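Local coordinates for hypothetical protein (Staphylococcus aureus subsp. aureus, PDB 1QYI) that is of unknown function but is probably a hydrolase of the haloacid dehalogenase (HAD) superfamily, perhaps a phosphatase, at residues 5-10 against 236-241. Numbering follows the deposited sequence.
Sequences LFDVDG and IATGRP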
loop_
_atom_site.group_PDB
_atom_site.type_symbol
_atom_site.label_atom_id
_atom_site.label_comp_id
_atom_site.label_asym_id
_atom_site.label_seq_id
_atom_site.Cartn_x
_atom_site.Cartn_y
_atom_site.Cartn_z
ATOM N N LEU A 5 5.210 -7.550 20.024
ATOM C CA LEU A 5 4.347 -7.072 18.970
ATOM C C LEU A 5 5.105 -6.867 17.667
ATOM O O LEU A 5 6.115 -6.149 17.618
ATOM C CB LEU A 5 3.668 -5.777 19.408
ATOM C CG LEU A 5 3.136 -5.773 20.843
ATOM C CD1 LEU A 5 2.477 -4.441 21.126
ATOM C CD2 LEU A 5 2.152 -6.920 21.059
ATOM N N PHE A 6 4.589 -7.502 16.611
ATOM C CA PHE A 6 5.167 -7.461 15.268
ATOM C C PHE A 6 4.434 -6.551 14.295
ATOM O O PHE A 6 3.226 -6.326 14.402
ATOM C CB PHE A 6 5.166 -8.868 14.668
ATOM C CG PHE A 6 6.234 -9.772 15.216
ATOM C CD1 PHE A 6 7.545 -9.676 14.744
ATOM C CD2 PHE A 6 5.928 -10.732 16.183
ATOM C CE1 PHE A 6 8.535 -10.522 15.218
ATOM C CE2 PHE A 6 6.908 -11.584 16.668
ATOM C CZ PHE A 6 8.222 -11.480 16.183
ATOM N N ASP A 7 5.186 -6.029 13.335
ATOM C CA ASP A 7 4.621 -5.200 12.275
ATOM C C ASP A 7 4.674 -6.133 11.071
ATOM O O ASP A 7 5.453 -7.082 11.074
ATOM C CB ASP A 7 5.478 -3.959 12.039
ATOM C CG ASP A 7 4.958 -3.101 10.901
ATOM O OD1 ASP A 7 3.733 -3.085 10.663
ATOM O OD2 ASP A 7 5.777 -2.429 10.243
ATOM N N VAL A 8 3.856 -5.885 10.054
ATOM C CA VAL A 8 3.840 -6.774 8.902
ATOM C C VAL A 8 4.769 -6.346 7.773
ATOM O O VAL A 8 5.759 -7.028 7.503
ATOM C CB VAL A 8 2.415 -6.951 8.364
ATOM C CG1 VAL A 8 2.404 -8.030 7.305
ATOM C CG2 VAL A 8 1.474 -7.332 9.510
ATOM N N ASP A 9 4.472 -5.231 7.115
ATOM C CA ASP A 9 5.347 -4.800 6.043
ATOM C C ASP A 9 6.657 -4.333 6.629
ATOM O O ASP A 9 6.681 -3.655 7.660
ATOM C CB ASP A 9 4.728 -3.677 5.203
ATOM C CG ASP A 9 3.551 -4.151 4.361
ATOM O OD1 ASP A 9 3.554 -5.324 3.916
ATOM O OD2 ASP A 9 2.629 -3.338 4.132
ATOM N N GLY A 10 7.742 -4.715 5.957
ATOM C CA GLY A 10 9.075 -4.355 6.392
ATOM C C GLY A 10 9.630 -5.367 7.375
ATOM O O GLY A 10 10.778 -5.243 7.797
ATOM N N ILE A 236 0.175 -8.583 16.577
ATOM C CA ILE A 236 0.351 -7.872 15.302
ATOM C C ILE A 236 -0.327 -6.491 15.222
ATOM O O ILE A 236 -1.508 -6.357 15.535
ATOM C CB ILE A 236 -0.188 -8.706 14.095
ATOM C CG1 ILE A 236 0.636 -9.976 13.917
ATOM C CG2 ILE A 236 -0.065 -7.904 12.801
ATOM C CD1 ILE A 236 2.075 -9.708 13.546
ATOM N N ALA A 237 0.436 -5.486 14.794
ATOM C CA ALA A 237 -0.055 -4.118 14.590
ATOM C C ALA A 237 0.456 -3.665 13.216
ATOM O O ALA A 237 1.660 -3.468 13.034
ATOM C CB ALA A 237 0.469 -3.172 15.682
ATOM N N THR A 238 -0.444 -3.511 12.247
ATOM C CA THR A 238 -0.038 -3.085 10.903
ATOM C C THR A 238 -0.935 -1.986 10.336
ATOM O O THR A 238 -2.012 -1.710 10.868
ATOM C CB THR A 238 -0.056 -4.268 9.903
ATOM O OG1 THR A 238 0.351 -3.804 8.610
ATOM C CG2 THR A 238 -1.450 -4.869 9.807
ATOM N N GLY A 239 -0.472 -1.366 9.253
ATOM C CA GLY A 239 -1.236 -0.318 8.597
ATOM C C GLY A 239 -2.141 -0.921 7.538
ATOM O O GLY A 239 -2.952 -0.229 6.925
ATOM N N ARG A 240 -1.984 -2.223 7.317
ATOM C CA ARG A 240 -2.784 -2.957 6.348
ATOM C C ARG A 240 -4.190 -3.212 6.891
ATOM O O ARG A 240 -4.372 -3.386 8.100
ATOM C CB ARG A 240 -2.147 -4.319 6.058
ATOM C CG ARG A 240 -0.780 -4.292 5.406
ATOM C CD ARG A 240 -0.348 -5.711 5.078
ATOM N NE ARG A 240 0.746 -5.753 4.116
ATOM C CZ ARG A 240 0.826 -6.630 3.122
ATOM N NH1 ARG A 240 -0.123 -7.546 2.948
ATOM N NH2 ARG A 240 1.861 -6.585 2.297
ATOM N N PRO A 241 -5.206 -3.213 6.015
ATOM C CA PRO A 241 -6.554 -3.478 6.523
ATOM C C PRO A 241 -6.674 -4.961 6.910
ATOM O O PRO A 241 -5.750 -5.760 6.683
ATOM C CB PRO A 241 -7.460 -3.087 5.350
ATOM C CG PRO A 241 -6.584 -3.300 4.144
ATOM C CD PRO A 241 -5.257 -2.730 4.622
#
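The guanidinium of Arg240 has Val8 CG1 over one face and the carboxylate of Asp9 at its edge, the two flat groups turned 63° apart. This salt bridge ties together two signature loops of the HAD-like Rossmann fold: DVDG at 7-10 matches the first motif and the TGR sequence at 238-240 the second. The grip is side-on: NH2 of Arg240 reaches the syn lone pair of Asp9 OD1 at 2.7 Å, while NE of Arg240 meets OD2 of Asp9 at 3.1 Å in a straighter bond (164°), on the syn side but tilted out of the carboxylate plane, and adds a weak bond to OD1. The side chain of Arg240, extended from CG to NE, reaches across to the 7-10 loop, and its NH1 is held by the backbone O of Glu244. Val8 CG2 presses on Thr238 CB (3.4 Å) and on Ile236 CG2, whose other branch brings CD1 against Phe6 CB. The adjacent parallel strands end here, with Ala237 N bonded to Phe6 O at 2.9 Å. Asp7, at the position of the nucleophilic aspartate of HAD enzymes and consistent with that role, makes a long, weak ion pair with Lys284, whose NZ bonds Ala237 O. Thr238 OG1, anti to its own backbone N (chi1 -180°), closes an ST turn by accepting from Arg240 N at 3.1 Å.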